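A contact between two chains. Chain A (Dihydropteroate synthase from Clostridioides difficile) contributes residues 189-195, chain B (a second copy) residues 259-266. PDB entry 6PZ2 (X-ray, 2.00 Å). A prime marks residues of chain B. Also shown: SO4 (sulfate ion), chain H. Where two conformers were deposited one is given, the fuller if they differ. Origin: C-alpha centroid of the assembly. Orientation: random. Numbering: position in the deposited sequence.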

ATOM      1  N   ASN A 189     -14.888   3.760 -10.913  1.00 28.84           N
ATOM      2  CA  ASN A 189     -13.507   4.039 -10.508  1.00 32.24           C
ATOM      3  C   ASN A 189     -12.869   2.781  -9.904  1.00 32.53           C
ATOM      4  O   ASN A 189     -11.714   2.413 -10.248  1.00 32.76           O
ATOM      5  N   ILE A 190     -13.632   2.121  -9.026  1.00 30.09           N
ATOM      6  CA  ILE A 190     -13.218   0.835  -8.400  1.00 33.62           C
ATOM      7  C   ILE A 190     -12.919  -0.212  -9.478  1.00 31.18           C
ATOM      8  O   ILE A 190     -11.872  -0.917  -9.505  1.00 29.81           O
ATOM      9  N   GLU A 191     -13.824  -0.273 -10.432  1.00 31.77           N
ATOM     10  CA  GLU A 191     -13.692  -1.271 -11.463  1.00 31.01           C
ATOM     11  C   GLU A 191     -12.438  -1.037 -12.308  1.00 31.46           C
ATOM     12  O   GLU A 191     -11.718  -1.985 -12.679  1.00 33.93           O
ATOM     13  N   VAL A 192     -12.212   0.224 -12.662  1.00 30.50           N
ATOM     14  CA  VAL A 192     -11.018   0.585 -13.452  1.00 30.11           C
ATOM     15  C   VAL A 192      -9.730   0.249 -12.674  1.00 26.31           C
ATOM     16  O   VAL A 192      -8.764  -0.244 -13.255  1.00 31.14           O
ATOM     17  N   LEU A 193      -9.680   0.556 -11.388  1.00 26.78           N
ATOM     18  CA  LEU A 193      -8.533   0.226 -10.542  1.00 31.09           C
ATOM     19  C   LEU A 193      -8.325  -1.290 -10.509  1.00 32.88           C
ATOM     20  O   LEU A 193      -7.191  -1.762 -10.699  1.00 33.91           O
ATOM     21  N   ARG A 194      -9.420  -2.035 -10.349  1.00 33.90           N
ATOM     22  CA  ARG A 194      -9.379  -3.505 -10.305  0.50 35.39           C
ATOM     23  C   ARG A 194      -8.830  -4.047 -11.633  1.00 36.09           C
ATOM     24  O   ARG A 194      -8.061  -4.992 -11.641  1.00 33.98           O
ATOM     25  N   ARG A 195      -9.216  -3.445 -12.765  1.00 34.78           N
ATOM     26  CA  ARG A 195      -8.899  -4.024 -14.089  1.00 35.71           C
ATOM     27  C   ARG A 195      -7.727  -3.298 -14.770  1.00 30.51           C
ATOM     28  O   ARG A 195      -7.421  -3.554 -15.924  1.00 35.22           O
TER
ATOM     29  N   ARG B 259      -8.852  -1.470   4.122  1.00 25.69           N
ATOM     30  CA  ARG B 259     -10.237  -1.163   3.677  1.00 30.00           C
ATOM     31  C   ARG B 259     -10.245  -0.715   2.213  1.00 27.89           C
ATOM     32  O   ARG B 259     -11.114  -1.112   1.468  1.00 30.11           O
ATOM     33  N   MET B 260      -9.204   0.009   1.789  1.00 28.92           N
ATOM     34  CA  MET B 260      -9.142   0.492   0.436  1.00 27.81           C
ATOM     35  C   MET B 260      -8.940  -0.718  -0.469  1.00 31.59           C
ATOM     36  O   MET B 260      -9.635  -0.877  -1.456  1.00 31.07           O
ATOM     37  N   THR B 261      -8.053  -1.621  -0.064  1.00 28.28           N
ATOM     38  CA  THR B 261      -7.812  -2.804  -0.855  1.00 29.67           C
ATOM     39  C   THR B 261      -9.049  -3.714  -0.862  1.00 28.83           C
ATOM     40  O   THR B 261      -9.405  -4.295  -1.898  1.00 28.59           O
ATOM     41  N   ASP B 262      -9.696  -3.854   0.291  1.00 27.41           N
ATOM     42  CA  ASP B 262     -10.905  -4.702   0.364  1.00 31.78           C
ATOM     43  C   ASP B 262     -11.939  -4.161  -0.634  1.00 32.33           C
ATOM     44  O   ASP B 262     -12.586  -4.941  -1.323  1.00 32.68           O
ATOM     45  N   ALA B 263     -12.096  -2.836  -0.710  1.00 32.89           N
ATOM     46  CA  ALA B 263     -13.143  -2.248  -1.592  1.00 32.88           C
ATOM     47  C   ALA B 263     -12.842  -2.555  -3.063  1.00 32.88           C
ATOM     48  O   ALA B 263     -13.747  -2.741  -3.848  1.00 30.76           O
ATOM     49  N   ILE B 264     -11.574  -2.719  -3.427  1.00 31.52           N
ATOM     50  CA  ILE B 264     -11.225  -3.014  -4.817  1.00 32.66           C
ATOM     51  C   ILE B 264     -11.363  -4.516  -5.132  1.00 36.62           C
ATOM     52  O   ILE B 264     -11.793  -4.859  -6.220  1.00 38.96           O
ATOM     53  N   TYR B 265     -10.974  -5.440  -4.255  1.00 40.50           N
ATOM     54  CA  TYR B 265     -10.933  -6.858  -4.633  1.00 39.92           C
ATOM     55  C   TYR B 265     -11.996  -7.734  -3.964  1.00 42.53           C
ATOM     56  O   TYR B 265     -12.165  -8.857  -4.376  1.00 47.52           O
ATOM     57  N   ARG B 266     -12.609  -7.329  -2.876  1.00 46.95           N
ATOM     58  CA  ARG B 266     -13.516  -8.246  -2.184  1.00 54.54           C
ATOM     59  C   ARG B 266     -14.926  -7.897  -2.663  1.00 60.18           C
ATOM     60  O   ARG B 266     -15.196  -6.724  -2.907  1.00 55.84           O
TER

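The two helices meet almost at right angles (crossing angle -89°), their axes approaching to 9.3 Å, and the two stretches bury 307 Å² between them. The backbones come nearest at Ile190 and Ile264′, whose CA atoms are 5.6 Å apart.

Ile264′ gives up the most surface, 81 Å². Its CA-to-CB bond runs sideways to the opposing helix, and its side chain, in the m,t rotamer, packs against both Ile190 and Leu193. Its CG1 lies 4.0 Å from Ile190 CD1, and its CD1 lies 4.3 Å from CD1 of Leu193, an m,t leucine whose CB points toward chain B. Ile264′ CG2 is also 4.0 Å from Arg194 CB.

Ile190, with 63 Å² covered, also starts out sideways, but its m,m rotamer brings the end of the side chain nearer to chain B. There Ile190 CD1 meets the methyl CE of Met260′ at 4.1 Å, while Ile190 CG2 rests 3.6 Å from the backbone O of Ala263′. Met260′ likewise leaves its helix sideways, and its t,p start lets the terminal methyl reach this apolar cluster.

Arg194, with 54 Å² covered, supplies the hydrogen bond across the contact. Its t,t,m chain places Arg194 NE 3.1 Å from Ile264′ O, with an N-H...O angle of 147°, and the carbonyl lies near the guanidinium plane. The aliphatic part of the same side chain packs against Tyr265′, with Arg194 CG 4.3 Å from Tyr265′ CE1 of the obliquely placed ring.

Two salt bridges form within the stretches: Arg195 NH1 to Glu191 OE2 at 2.6 Å, and Arg266′ NE, just past the helix, to Asp262′ OD1 at 2.8 Å. Arg259′, out of reach of chain A, binds the sulfate through Arg259′ NH2 to SO4 O3 at 3.1 Å.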

ATOM      1  CB  ASN A 189     -13.459   5.199  -9.517  1.00 32.88           C
ATOM      2  CG  ASN A 189     -13.621   6.546 -10.184  1.00 31.23           C
ATOM      3  OD1 ASN A 189     -13.014   6.779 -11.223  1.00 32.44           O
ATOM      4  ND2 ASN A 189     -14.446   7.408  -9.610  1.00 29.10           N
ATOM      5  CB  ILE A 190     -14.279   0.367  -7.386  1.00 34.51           C
ATOM      6  CG1 ILE A 190     -14.292   1.268  -6.153  1.00 34.95           C
ATOM      7  CG2 ILE A 190     -14.121  -1.102  -7.006  1.00 39.45           C
ATOM      8  CD1 ILE A 190     -12.989   1.336  -5.413  1.00 37.37           C
ATOM      9  CB  GLU A 191     -14.923  -1.248 -12.368  1.00 35.19           C
ATOM     10  CG  GLU A 191     -14.729  -2.208 -13.525  1.00 42.01           C
ATOM     11  CD  GLU A 191     -15.965  -2.652 -14.276  1.00 47.96           C
ATOM     12  OE1 GLU A 191     -17.042  -2.052 -14.049  1.00 52.59           O
ATOM     13  OE2 GLU A 191     -15.804  -3.551 -15.134  1.00 52.94           O
ATOM     14  CB  VAL A 192     -11.094   2.075 -13.836  1.00 34.17           C
ATOM     15  CG1 VAL A 192      -9.768   2.587 -14.364  1.00 35.65           C
ATOM     16  CG2 VAL A 192     -12.213   2.360 -14.834  1.00 36.94           C
ATOM     17  CB  LEU A 193      -8.775   0.795  -9.144  1.00 31.01           C
ATOM     18  CG  LEU A 193      -8.640   2.308  -9.004  1.00 32.39           C
ATOM     19  CD1 LEU A 193      -9.049   2.764  -7.615  1.00 32.09           C
ATOM     20  CD2 LEU A 193      -7.215   2.761  -9.299  1.00 34.55           C
ATOM     21  CB  ARG A 194     -10.783  -4.040  -9.979  0.50 36.65           C
ATOM     22  CG  ARG A 194     -10.869  -5.478  -9.481  0.50 36.03           C
ATOM     23  CD  ARG A 194     -12.292  -6.023  -9.535  0.50 35.92           C
ATOM     24  NE  ARG A 194     -13.301  -5.167  -8.917  0.50 36.16           N
ATOM     25  CZ  ARG A 194     -14.396  -4.713  -9.520  0.50 38.45           C
ATOM     26  NH1 ARG A 194     -15.238  -3.936  -8.853  0.50 33.51           N
ATOM     27  NH2 ARG A 194     -14.653  -5.055 -10.772  0.50 35.22           N
ATOM     28  CB  ARG A 195     -10.165  -4.010 -14.951  1.00 34.54           C
ATOM     29  CG  ARG A 195     -11.306  -4.833 -14.353  1.00 35.77           C
ATOM     30  CD  ARG A 195     -12.606  -4.707 -15.147  1.00 35.39           C
ATOM     31  NE  ARG A 195     -12.406  -5.190 -16.503  1.00 30.91           N
ATOM     32  CZ  ARG A 195     -13.264  -4.988 -17.484  1.00 33.13           C
ATOM     33  NH1 ARG A 195     -14.415  -4.407 -17.195  1.00 26.69           N
ATOM     34  NH2 ARG A 195     -12.921  -5.284 -18.726  1.00 26.11           N
TER
ATOM     35  CB  ARG B 259     -10.825  -0.066   4.560  1.00 28.06           C
ATOM     36  CG  ARG B 259     -11.166  -0.587   5.946  1.00 31.36           C
ATOM     37  CD  ARG B 259     -11.887   0.449   6.770  1.00 32.19           C
ATOM     38  NE  ARG B 259     -12.305  -0.097   8.042  1.00 34.10           N
ATOM     39  CZ  ARG B 259     -12.776   0.633   9.049  1.00 38.38           C
ATOM     40  NH1 ARG B 259     -13.177   0.035  10.159  1.00 33.58           N
ATOM     41  NH2 ARG B 259     -12.877   1.948   8.935  1.00 34.14           N
ATOM     42  CB  MET B 260      -8.033   1.540   0.248  1.00 30.15           C
ATOM     43  CG  MET B 260      -8.101   2.255  -1.101  1.00 33.14           C
ATOM     44  SD  MET B 260      -9.671   3.185  -1.288  1.00 32.62           S
ATOM     45  CE  MET B 260     -10.040   2.890  -3.013  1.00 33.32           C
ATOM     46  CB  THR B 261      -6.569  -3.538  -0.331  1.00 28.95           C
ATOM     47  OG1 THR B 261      -5.505  -2.612  -0.087  1.00 27.03           O
ATOM     48  CG2 THR B 261      -6.140  -4.612  -1.291  1.00 29.66           C
ATOM     49  CB  ASP B 262     -11.557  -4.739   1.759  1.00 33.27           C
ATOM     50  CG  ASP B 262     -10.764  -5.475   2.831  1.00 34.61           C
ATOM     51  OD1 ASP B 262      -9.864  -6.283   2.452  1.00 27.74           O
ATOM     52  OD2 ASP B 262     -11.016  -5.196   4.033  1.00 32.25           O
ATOM     53  CB  ALA B 263     -13.243  -0.767  -1.346  1.00 35.45           C
ATOM     54  CB  ILE B 264      -9.798  -2.497  -5.108  1.00 33.26           C
ATOM     55  CG1 ILE B 264      -9.699  -0.978  -4.953  1.00 35.20           C
ATOM     56  CG2 ILE B 264      -9.297  -2.951  -6.473  1.00 36.10           C
ATOM     57  CD1 ILE B 264      -8.268  -0.468  -4.879  1.00 37.63           C
ATOM     58  CB  TYR B 265      -9.586  -7.473  -4.262  1.00 38.35           C
ATOM     59  CG  TYR B 265      -8.499  -6.843  -5.080  1.00 34.89           C
ATOM     60  CD1 TYR B 265      -8.346  -7.168  -6.416  1.00 36.90           C
ATOM     61  CD2 TYR B 265      -7.755  -5.806  -4.565  1.00 32.89           C
ATOM     62  CE1 TYR B 265      -7.404  -6.533  -7.209  1.00 39.54           C
ATOM     63  CE2 TYR B 265      -6.824  -5.149  -5.349  1.00 36.74           C
ATOM     64  CZ  TYR B 265      -6.646  -5.513  -6.672  1.00 36.76           C
ATOM     65  OH  TYR B 265      -5.688  -4.902  -7.418  1.00 39.65           O
ATOM     66  CB  ARG B 266     -13.370  -8.144  -0.661  1.00 45.23           C
ATOM     67  CG  ARG B 266     -12.100  -8.795  -0.129  1.00 45.81           C
ATOM     68  CD  ARG B 266     -12.050  -8.823   1.385  1.00 42.14           C
ATOM     69  NE  ARG B 266     -10.692  -8.943   1.907  1.00 38.42           N
ATOM     70  CZ  ARG B 266     -10.083 -10.101   2.113  1.00 41.50           C
ATOM     71  NH1 ARG B 266      -8.959 -10.169   2.826  1.00 36.66           N
ATOM     72  NH2 ARG B 266     -10.643 -11.178   1.589  1.00 39.05           N
TER
HETATM   73  S   SO4 H 307     -15.071   2.969  11.932  1.00111.87           S
HETATM   74  O1  SO4 H 307     -15.599   1.582  11.976  1.00 74.75           O
HETATM   75  O2  SO4 H 307     -13.670   3.057  12.451  1.00106.80           O
HETATM   76  O3  SO4 H 307     -15.140   3.376  10.510  1.00 93.21           O
HETATM   77  O4  SO4 H 307     -15.940   3.880  12.728  1.00128.17           O